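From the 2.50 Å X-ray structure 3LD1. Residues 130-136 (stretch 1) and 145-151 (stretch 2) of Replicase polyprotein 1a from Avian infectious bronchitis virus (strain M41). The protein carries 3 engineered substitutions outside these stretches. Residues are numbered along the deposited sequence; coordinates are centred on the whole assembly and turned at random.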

# COMPACT_ATOMS: atom_id res chain seq x y z
N GLU A 130 -3.84 6.61 20.26
CA GLU A 130 -3.20 7.86 20.37
C GLU A 130 -2.01 7.84 19.39
O GLU A 130 -1.73 8.84 18.75
CB GLU A 130 -2.77 8.12 21.80
CG GLU A 130 -3.88 8.53 22.79
CD GLU A 130 -3.40 8.40 24.23
OE1 GLU A 130 -2.58 7.47 24.53
OE2 GLU A 130 -3.82 9.22 25.08
N ILE A 131 -1.34 6.70 19.28
CA ILE A 131 -0.33 6.48 18.30
C ILE A 131 -0.83 6.79 16.91
O ILE A 131 -0.27 7.65 16.19
CB ILE A 131 0.21 5.04 18.34
CG1 ILE A 131 0.80 4.77 19.75
CG2 ILE A 131 1.18 4.83 17.21
CD1 ILE A 131 1.98 3.92 19.76
N LEU A 132 -1.93 6.17 16.52
CA LEU A 132 -2.45 6.52 15.19
C LEU A 132 -2.66 8.03 15.03
O LEU A 132 -2.45 8.51 13.97
CB LEU A 132 -3.67 5.71 14.80
CG LEU A 132 -3.74 4.31 14.13
CD1 LEU A 132 -2.42 3.53 13.67
CD2 LEU A 132 -4.63 3.41 15.05
N TRP A 133 -3.04 8.79 16.04
CA TRP A 133 -3.27 10.23 15.81
C TRP A 133 -1.92 10.97 15.64
O TRP A 133 -1.75 11.89 14.78
CB TRP A 133 -4.13 10.91 16.91
CG TRP A 133 -5.64 10.42 17.08
CD1 TRP A 133 -6.19 9.95 18.23
CD2 TRP A 133 -6.72 10.42 16.11
NE1 TRP A 133 -7.51 9.60 18.04
CE2 TRP A 133 -7.87 9.91 16.77
CE3 TRP A 133 -6.83 10.78 14.76
CZ2 TRP A 133 -9.10 9.74 16.13
CZ3 TRP A 133 -8.05 10.65 14.14
CH2 TRP A 133 -9.18 10.12 14.83
N LEU A 134 -0.94 10.54 16.42
CA LEU A 134 0.44 11.06 16.28
C LEU A 134 0.89 10.91 14.81
O LEU A 134 1.51 11.83 14.22
CB LEU A 134 1.42 10.37 17.26
CG LEU A 134 1.07 10.66 18.74
CD1 LEU A 134 1.97 9.95 19.71
CD2 LEU A 134 1.03 12.17 19.10
N GLN A 135 0.49 9.78 14.23
CA GLN A 135 0.92 9.43 12.91
C GLN A 135 0.18 10.26 11.89
O GLN A 135 0.52 10.22 10.71
CB GLN A 135 0.82 7.92 12.65
CG GLN A 135 1.82 7.14 13.48
CD GLN A 135 1.41 5.67 13.61
OE1 GLN A 135 0.23 5.39 13.49
NE2 GLN A 135 2.38 4.72 13.85
N VAL A 136 -0.78 11.05 12.34
CA VAL A 136 -1.42 12.00 11.42
C VAL A 136 -1.32 13.42 11.92
O VAL A 136 -1.97 14.31 11.39
CB VAL A 136 -2.94 11.63 11.08
CG1 VAL A 136 -2.99 10.38 10.23
CG2 VAL A 136 -3.73 11.36 12.33
N MET A 145 8.43 11.05 13.01
CA MET A 145 9.00 10.14 14.02
C MET A 145 8.04 9.01 14.22
O MET A 145 8.42 7.86 14.09
CB MET A 145 9.24 10.91 15.37
CG MET A 145 9.75 10.04 16.61
SD MET A 145 8.37 9.12 17.29
CE MET A 145 7.31 10.39 17.91
N ALA A 146 6.76 9.31 14.51
CA ALA A 146 5.73 8.23 14.75
C ALA A 146 5.51 7.27 13.60
O ALA A 146 5.27 6.06 13.83
CB ALA A 146 4.32 8.86 15.20
N MET A 147 5.50 7.80 12.38
CA MET A 147 5.34 6.97 11.21
C MET A 147 6.43 5.93 11.07
O MET A 147 6.23 4.91 10.41
CB MET A 147 5.23 7.78 9.92
CG MET A 147 3.92 8.54 9.74
SD MET A 147 3.85 9.38 8.13
CE MET A 147 4.43 11.01 8.44
N ARG A 148 7.57 6.16 11.71
CA ARG A 148 8.63 5.21 11.57
C ARG A 148 8.12 3.83 11.90
O ARG A 148 8.67 2.89 11.41
CB ARG A 148 9.90 5.62 12.39
CG ARG A 148 10.53 6.89 11.80
CD ARG A 148 11.64 7.46 12.66
NE ARG A 148 12.91 7.22 12.01
CZ ARG A 148 13.44 8.05 11.14
NH1 ARG A 148 12.83 9.20 10.88
NH2 ARG A 148 14.57 7.74 10.57
N ARG A 149 7.04 3.71 12.68
CA ARG A 149 6.62 2.39 13.22
C ARG A 149 5.92 1.60 12.17
O ARG A 149 5.80 0.37 12.30
CB ARG A 149 5.62 2.50 14.36
CG ARG A 149 6.02 3.25 15.59
CD ARG A 149 4.84 3.13 16.65
NE ARG A 149 5.41 2.68 17.91
CZ ARG A 149 5.10 1.57 18.57
NH1 ARG A 149 4.12 0.75 18.20
NH2 ARG A 149 5.76 1.31 19.69
N LEU A 150 5.37 2.33 11.20
CA LEU A 150 4.55 1.75 10.14
C LEU A 150 5.34 0.96 9.08
O LEU A 150 4.77 0.08 8.43
CB LEU A 150 3.73 2.82 9.46
CG LEU A 150 2.75 3.55 10.35
CD1 LEU A 150 2.07 4.69 9.64
CD2 LEU A 150 1.75 2.64 10.95
N VAL A 151 6.65 1.25 8.97
CA VAL A 151 7.53 0.57 8.04
C VAL A 151 7.54 -0.90 8.41
O VAL A 151 7.12 -1.75 7.64
CB VAL A 151 8.91 1.19 8.13
CG1 VAL A 151 9.85 0.48 7.17
CG2 VAL A 151 8.83 2.72 7.79

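Two stretches of one chain, residues 130-136 and 145-151, pack through a small contact that buries 328 Å² in all, both sides summed. The backbones come nearest where CA of Gln 135 lies 5.3 Å from CA of Ala 146, and the contact is built around this pair.

A single hydrogen bond joins the stretches, from NE2 of Gln 135 to the backbone O of Ala 146, at 3.2 Å with an N-H...O angle of 164°, close to linear. The CA-to-CB bond of Gln 135 points sideways to the second stretch, but the extended side chain (chi1 m, chi2 t) brings its amide nearer. The helix of the second stretch is kinked here: N of Leu 150 reaches back to O of Met 147 (2.8 Å), and no bond runs from it to O of Ala 146. Glutamine suits this position, since its aliphatic part can pack against the helix while its neutral amide donates a hydrogen bond to a backbone carbonyl. Of all the residues here, Gln 135 has the largest area covered by the opposing stretch, 100 Å², and it is buried in the assembly.

Along the glutamine side chain, CG of Gln 135 lies 3.5 Å from CB of Ala 146, whose CA-to-CB bond points toward the first stretch. The methyl group fills the space between the backbones without holding them apart, and so suits the point of closest approach. CB of Gln 135 is 4.3 Å from CG of Met 147, a looser contact with a methylene of the methionine side chain. Farther out, NE2 of Gln 135 lies 3.6 Å from CD2 of Leu 150 and 4.0 Å from CB of Arg 149; these are van der Waals neighbours of the amide that makes the hydrogen bond. Leu 150 is buried, with its CA-to-CB bond toward the first stretch, and its branched end supplies an apolar neighbour there.

In the apolar contact, CB of Leu 134 meets CB of Ala 146 at 3.9 Å, so the same small methyl group packs against two consecutive residues of the first stretch. Leu 134 and Ile 131, about one helical turn apart, both direct their CA-to-CB bonds toward the second stretch, and both are buried.

At the arginine, CG2 of Ile 131 lies 4.1 Å from CD of Arg 149, and CD1 of Ile 131 covers one face of the guanidinium. The flat group can accept an apolar neighbour over its face while its N-H bonds, directed in the plane, remain free for polar partners; NE is hydrogen-bonded elsewhere in the structure. Arg 149 is partly exposed, so its methylene groups can contribute to the packing without placing the whole charged side chain in the interior.

Glu 130, Trp 133, Val 136, Arg 148 and Val 151 have no area covered by the other stretch. One directed hydrogen bond, set among close aliphatic contacts, links the two stretches.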